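Local coordinates for protein salicylate 5-hydroxylase, large oxygenase component (Ralstonia sp., PDB 7C8Z) that hydroxylates salicylate at ring position 5 to give gentisate, using molecular oxygen, a Rieske [2Fe-2S] cluster and a mononuclear iron in each subunit, at residues E362-N365 against E366-Q370; D53-K56 against R57-E60; G201-I204 against L205-D209. All blocks are in the same frame, centred on the assembly; numbering follows the deposited sequence.

Interaction 1: E362-N365 against E366-Q370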
# COMPACT_ATOMS: atom_id res chain seq x y z
N GLU A 362 33.16 -25.61 -0.95
CA GLU A 362 33.82 -25.91 0.31
C GLU A 362 35.33 -25.76 0.23
O GLU A 362 35.96 -25.35 1.21
CB GLU A 362 33.44 -27.32 0.79
CG GLU A 362 33.33 -27.46 2.31
CD GLU A 362 32.01 -26.94 2.86
OE1 GLU A 362 31.97 -25.79 3.35
OE2 GLU A 362 31.01 -27.69 2.82
N ASP A 363 35.93 -26.09 -0.92
CA ASP A 363 37.38 -25.98 -1.06
C ASP A 363 37.86 -24.54 -1.20
O ASP A 363 39.06 -24.32 -1.42
CB ASP A 363 37.88 -26.81 -2.24
CG ASP A 363 37.11 -26.54 -3.52
OD1 ASP A 363 36.99 -25.37 -3.92
OD2 ASP A 363 36.64 -27.53 -4.14
N ASP A 364 36.96 -23.56 -1.10
CA ASP A 364 37.37 -22.18 -1.24
C ASP A 364 38.06 -21.72 0.02
O ASP A 364 37.54 -21.85 1.13
CB ASP A 364 36.18 -21.26 -1.52
CG ASP A 364 35.71 -21.35 -2.95
OD1 ASP A 364 36.56 -21.48 -3.85
OD2 ASP A 364 34.49 -21.30 -3.17
N ASN A 365 39.23 -21.14 -0.17
CA ASN A 365 39.88 -20.50 0.95
C ASN A 365 39.21 -19.16 1.23
O ASN A 365 38.12 -18.82 0.75
CB ASN A 365 41.37 -20.32 0.71
CG ASN A 365 41.69 -19.64 -0.61
OD1 ASN A 365 40.87 -18.92 -1.19
ND2 ASN A 365 42.88 -19.90 -1.11
N GLU A 366 39.93 -18.39 2.01
CA GLU A 366 39.54 -17.10 2.53
C GLU A 366 39.75 -16.00 1.49
O GLU A 366 38.89 -15.11 1.35
CB GLU A 366 40.36 -17.01 3.84
CG GLU A 366 39.60 -17.38 5.11
CD GLU A 366 40.05 -16.66 6.39
OE1 GLU A 366 40.03 -15.42 6.57
OE2 GLU A 366 40.26 -17.52 7.31
N GLU A 367 40.76 -16.18 0.63
CA GLU A 367 40.94 -15.35 -0.55
C GLU A 367 39.79 -15.50 -1.55
O GLU A 367 39.21 -14.51 -2.01
CB GLU A 367 42.27 -15.72 -1.19
CG GLU A 367 42.63 -15.03 -2.48
CD GLU A 367 43.79 -15.72 -3.17
OE1 GLU A 367 43.54 -16.69 -3.92
OE2 GLU A 367 44.94 -15.29 -2.97
N TRP A 368 39.43 -16.75 -1.89
CA TRP A 368 38.42 -16.99 -2.92
C TRP A 368 37.03 -16.60 -2.44
O TRP A 368 36.22 -16.08 -3.21
CB TRP A 368 38.43 -18.45 -3.37
CG TRP A 368 39.42 -18.69 -4.45
CD1 TRP A 368 40.63 -19.29 -4.33
CD2 TRP A 368 39.31 -18.28 -5.82
NE1 TRP A 368 41.28 -19.30 -5.53
CE2 TRP A 368 40.49 -18.68 -6.47
CE3 TRP A 368 38.32 -17.62 -6.57
CZ2 TRP A 368 40.72 -18.46 -7.82
CZ3 TRP A 368 38.55 -17.39 -7.91
CH2 TRP A 368 39.74 -17.81 -8.53
N THR A 369 36.73 -16.87 -1.16
CA THR A 369 35.48 -16.40 -0.60
C THR A 369 35.35 -14.89 -0.71
O THR A 369 34.31 -14.37 -1.18
CB THR A 369 35.34 -16.84 0.86
OG1 THR A 369 35.30 -18.27 0.93
CG2 THR A 369 34.05 -16.27 1.45
N GLN A 370 36.41 -14.14 -0.32
CA GLN A 370 36.23 -12.69 -0.36
C GLN A 370 36.11 -12.23 -1.82
O GLN A 370 35.40 -11.26 -2.12
CB GLN A 370 37.39 -11.93 0.30
CG GLN A 370 37.36 -12.15 1.79
CD GLN A 370 38.56 -11.66 2.60
OE1 GLN A 370 39.74 -12.17 2.50
NE2 GLN A 370 38.13 -10.98 3.72
O HOH W 1 33.59 -18.78 -1.11

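Interaction 2: D53-K56 against R57-E60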
# COMPACT_ATOMS: atom_id res chain seq x y z
N ASP A 53 -6.04 -15.02 -16.68
CA ASP A 53 -6.42 -16.39 -16.99
C ASP A 53 -5.25 -17.15 -17.61
O ASP A 53 -4.99 -18.31 -17.26
CB ASP A 53 -7.63 -16.40 -17.92
CG ASP A 53 -7.40 -15.62 -19.19
OD1 ASP A 53 -6.78 -14.54 -19.12
OD2 ASP A 53 -7.85 -16.08 -20.26
N LEU A 54 -4.52 -16.49 -18.51
CA LEU A 54 -3.29 -17.07 -19.04
C LEU A 54 -2.29 -17.34 -17.93
O LEU A 54 -1.60 -18.36 -17.95
CB LEU A 54 -2.69 -16.15 -20.10
CG LEU A 54 -3.40 -16.14 -21.45
CD1 LEU A 54 -2.63 -15.31 -22.47
CD2 LEU A 54 -3.62 -17.56 -21.96
N TYR A 55 -2.21 -16.45 -16.93
CA TYR A 55 -1.24 -16.65 -15.85
C TYR A 55 -1.60 -17.85 -14.99
O TYR A 55 -0.72 -18.63 -14.60
CB TYR A 55 -1.14 -15.39 -14.98
CG TYR A 55 -0.37 -15.63 -13.70
CD1 TYR A 55 1.01 -15.78 -13.71
CD2 TYR A 55 -1.03 -15.72 -12.48
CE1 TYR A 55 1.71 -16.01 -12.55
CE2 TYR A 55 -0.33 -15.94 -11.30
CZ TYR A 55 1.04 -16.08 -11.35
OH TYR A 55 1.74 -16.31 -10.19
N LYS A 56 -2.88 -18.03 -14.69
CA LYS A 56 -3.31 -19.19 -13.92
C LYS A 56 -3.11 -20.47 -14.71
O LYS A 56 -2.75 -21.52 -14.13
CB LYS A 56 -4.77 -19.05 -13.49
CG LYS A 56 -4.95 -18.01 -12.41
CD LYS A 56 -6.40 -17.66 -12.21
CE LYS A 56 -7.16 -18.83 -11.65
NZ LYS A 56 -8.53 -18.89 -12.19
N ARG A 57 -3.35 -20.44 -16.03
CA ARG A 57 -3.03 -21.61 -16.83
C ARG A 57 -1.53 -21.88 -16.83
O ARG A 57 -1.11 -23.04 -16.86
CB ARG A 57 -3.54 -21.42 -18.25
CG ARG A 57 -3.53 -22.70 -19.06
CD ARG A 57 -3.76 -22.45 -20.54
NE ARG A 57 -4.95 -21.63 -20.75
CZ ARG A 57 -5.23 -20.99 -21.88
NH1 ARG A 57 -4.41 -21.08 -22.92
NH2 ARG A 57 -6.33 -20.27 -21.97
N GLU A 58 -0.72 -20.82 -16.81
CA GLU A 58 0.73 -20.99 -16.70
C GLU A 58 1.09 -21.68 -15.39
O GLU A 58 1.96 -22.55 -15.37
CB GLU A 58 1.43 -19.63 -16.79
CG GLU A 58 1.42 -19.03 -18.17
CD GLU A 58 2.01 -17.64 -18.19
OE1 GLU A 58 1.78 -16.87 -17.24
OE2 GLU A 58 2.71 -17.32 -19.17
N LEU A 59 0.46 -21.28 -14.29
CA LEU A 59 0.70 -21.95 -13.02
C LEU A 59 0.31 -23.42 -13.10
O LEU A 59 1.05 -24.30 -12.64
CB LEU A 59 -0.07 -21.26 -11.90
CG LEU A 59 0.40 -19.90 -11.38
CD1 LEU A 59 -0.51 -19.44 -10.25
CD2 LEU A 59 1.85 -19.93 -10.93
N GLU A 60 -0.83 -23.72 -13.72
CA GLU A 60 -1.31 -25.10 -13.79
C GLU A 60 -0.39 -25.97 -14.64
O GLU A 60 -0.11 -27.12 -14.28
CB GLU A 60 -2.74 -25.14 -14.33
CG GLU A 60 -3.77 -24.45 -13.45
CD GLU A 60 -4.42 -25.39 -12.44
OE1 GLU A 60 -3.71 -26.26 -11.89
OE2 GLU A 60 -5.64 -25.25 -12.20

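Interaction 3: G201-I204 against L205-D209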
# COMPACT_ATOMS: atom_id res chain seq x y z
N GLY A 201 17.77 -32.65 -20.48
CA GLY A 201 18.43 -33.03 -21.71
C GLY A 201 19.93 -33.06 -21.52
O GLY A 201 20.48 -32.47 -20.58
N PRO A 202 20.63 -33.75 -22.42
CA PRO A 202 22.08 -33.95 -22.23
C PRO A 202 22.88 -32.66 -22.27
O PRO A 202 23.76 -32.45 -21.42
CB PRO A 202 22.46 -34.88 -23.39
CG PRO A 202 21.17 -35.47 -23.87
CD PRO A 202 20.13 -34.44 -23.62
N THR A 203 22.56 -31.76 -23.21
CA THR A 203 23.39 -30.57 -23.40
C THR A 203 23.29 -29.64 -22.21
O THR A 203 24.31 -29.17 -21.69
CB THR A 203 22.96 -29.84 -24.67
OG1 THR A 203 22.93 -30.75 -25.78
CG2 THR A 203 23.93 -28.69 -24.97
N ILE A 204 22.07 -29.35 -21.76
CA ILE A 204 21.89 -28.46 -20.61
C ILE A 204 22.31 -29.14 -19.31
O ILE A 204 22.81 -28.48 -18.40
CB ILE A 204 20.44 -27.94 -20.59
CG1 ILE A 204 20.30 -26.90 -21.69
CG2 ILE A 204 20.09 -27.32 -19.26
CD1 ILE A 204 18.93 -26.79 -22.24
N LEU A 205 22.14 -30.46 -19.20
CA LEU A 205 22.62 -31.13 -18.00
C LEU A 205 24.14 -31.08 -17.92
O LEU A 205 24.70 -31.09 -16.81
CB LEU A 205 22.11 -32.57 -17.92
CG LEU A 205 22.53 -33.25 -16.61
CD1 LEU A 205 21.40 -33.19 -15.58
CD2 LEU A 205 22.99 -34.68 -16.82
N HIS A 206 24.83 -31.00 -19.07
CA HIS A 206 26.27 -30.83 -19.01
C HIS A 206 26.65 -29.54 -18.28
O HIS A 206 27.54 -29.54 -17.43
CB HIS A 206 26.87 -30.83 -20.40
CG HIS A 206 28.26 -30.26 -20.44
ND1 HIS A 206 29.37 -30.98 -20.05
CD2 HIS A 206 28.71 -29.03 -20.78
CE1 HIS A 206 30.45 -30.23 -20.17
NE2 HIS A 206 30.08 -29.04 -20.61
N TYR A 207 25.96 -28.44 -18.58
CA TYR A 207 26.31 -27.18 -17.93
C TYR A 207 25.80 -27.12 -16.49
O TYR A 207 26.47 -26.56 -15.61
CB TYR A 207 25.79 -26.02 -18.77
CG TYR A 207 26.45 -25.98 -20.12
CD1 TYR A 207 27.75 -25.52 -20.26
CD2 TYR A 207 25.80 -26.46 -21.25
CE1 TYR A 207 28.38 -25.51 -21.49
CE2 TYR A 207 26.42 -26.45 -22.49
CZ TYR A 207 27.71 -25.98 -22.60
OH TYR A 207 28.33 -25.97 -23.83
N PHE A 208 24.62 -27.70 -16.24
CA PHE A 208 24.14 -27.88 -14.88
C PHE A 208 25.20 -28.54 -14.02
O PHE A 208 25.58 -28.03 -12.96
CB PHE A 208 22.84 -28.70 -14.88
CG PHE A 208 22.24 -28.89 -13.50
CD1 PHE A 208 22.74 -29.85 -12.63
CD2 PHE A 208 21.17 -28.12 -13.09
CE1 PHE A 208 22.19 -30.02 -11.37
CE2 PHE A 208 20.61 -28.29 -11.83
CZ PHE A 208 21.12 -29.25 -10.97
N ASP A 209 25.67 -29.72 -14.45
CA ASP A 209 26.72 -30.42 -13.72
C ASP A 209 28.03 -29.65 -13.74
O ASP A 209 28.86 -29.81 -12.83
CB ASP A 209 26.90 -31.82 -14.30
CG ASP A 209 25.63 -32.65 -14.23
OD1 ASP A 209 24.76 -32.35 -13.39
OD2 ASP A 209 25.50 -33.60 -15.03

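Interaction 1: E362-N365 against E366-Q370
Asn365 caps the N-terminus of helix 366-375, its side-chain OD1 accepting from Trp368 N at 2.7 Å, a bond that runs nearly straight out from the amide C=O. Asparagine suits this N-cap because its short amide can fold back over the first turn: CG sits between the backbone N and the carbonyl carbon (chi1 52°), which brings OD1 to the N-H of Trp368. The same oxygen lies at the edge of the Trp368 indole, 3.2 Å from CD1, with the amide and ring planes only 16° apart. Here the packing is tight. Asn365 O is gripped twice, by Thr369 N at 3.1 Å and by Thr369 OG1 at 2.9 Å, the two donors approaching from opposite faces of the carbonyl plane. The Asp364 side is looser: OD1 stands 3.6 Å from Trp368 CB, and a water bonded to Thr369 OG1 reaches Asp364 OD2 only weakly. Glu366 and Glu367 lie on the solvent side, where acidic residues should favour the positive end of the helix dipole; Glu367 also pairs with Arg371. The cap follows strand 352-361, with Asp364 tied to Phe361 N and Arg372, while Thr369 reaches Lys218 and Leu220 of neighbouring strand 217-227.

Interaction 2: D53-K56 against R57-E60
Residues 53-60 form two turns of the amphipathic helix 52-63, with Leu54, Tyr55, Glu58 and Leu59 buried and Asp53 exposed. Its backbone is regular alpha-helix: Arg57, Glu58, Leu59 and Glu60 donate to the carbonyls four residues earlier, as in Leu59 N to Tyr55 O at 2.9 Å. On the buried side Leu59 lies over one face of the Tyr55 ring in a CH-pi contact, with CG 4.2 Å from the ring centroid and offset toward its rim. Tyrosine fits here because its ring offers a flat surface to leucine while its OH bonds to Glu90. CG of Tyr55 stands opposite the backbone N (chi1 168°), which swings the ring outward from the helix and toward its C-terminal side, so that Leu59, one turn later, can lie against its face; Leu59 CD1 comes 3.7 Å from Tyr55 CE2. Leu54 and Arg57 run side by side, and the CD2 methyl of Leu54 rests over one face of the guanidinium, 3.7 Å from Arg57 NH1. The methyl lies above the plane, and NH1 also forms a salt bridge with the C-terminal Glu442. Glu58 crosses Tyr55 at about a right angle, its OE1 3.8 Å from Tyr55 CD1. Buried as it is, the Glu58 carboxylate is well supplied with donors: Lys232, Trp231 and Trp436. Glu60 turns instead to backbone N-H groups of Val29 and Phe30 in a second subunit. The chemistry thus implies an apolar seam edged by charges whose partners lie elsewhere, and the lysine and indole donors would be expected to favour an ionised Glu58.

Interaction 3: G201-I204 against L205-D209
Leu205 opens the second half of helix 196-211 by donating from N to Gly201 O at 2.9 Å, where regular alpha-helical bonding resumes after a kink. The N atoms of Pro202 and Thr203 make no bond to the preceding turn, and proline has no N-H to give, so it suits the point where the helix restarts. Glycine fits just before it: with phi at 82°, a side chain would be jammed against the carbonyl oxygen of the residue before. The end of the Leu205 side chain leads away. Next, His206 N bonds to Pro202 O at 3.0 Å and more weakly to Thr203 O, while its imidazole lies on the exposed side; CD2 of that ring is placed over the centre of the Tyr207 face, 3.5 Å above the plane. Tyr207 itself turns into the protein alongside Thr203. With chi1 at -64° the ring lies on the side of its backbone N and back along the previous turn, where its edge meets Ile204 CA and CE2 is 4.2 Å from Thr203 CG2. A large aromatic suits this place, since the ring packs on strands 274-278 and 321-326 and the hydroxyl still reaches Lys266. Phe208, buried and wholly apolar, packs against Phe196 edge-to-face, meets the Phe212 ring and touches strand 184-188. Asp209 closes the segment with a salt bridge to Arg181 and with its N bonded to Leu205 O. Straightest of the bonds across the contact is Phe208 N to Ile204 O, 2.9 Å long with an N-H...O angle of 173°.

Along the chain the order is interaction 2, interaction 3, interaction 1, each local: two within helices 52-63 and 196-211, and one at the N-terminus of helix 366-375. Interactions 1 and 2 lie on opposite sides of the chain's centre, their centres about 43 Å apart. Interaction 3 is about 26 Å from the first and about 28 Å from the second, centre to centre, and none touches another. All three border the antiparallel sheet of the catalytic domain through different strands: 338-346 for interaction 2, 274-278 and 321-326 for interaction 3, 217-227 for interaction 1. Helix 196-211 also touches strand 184-188 and so lies against both sheets, while helix 52-63 reaches another subunit, away from the iron sites.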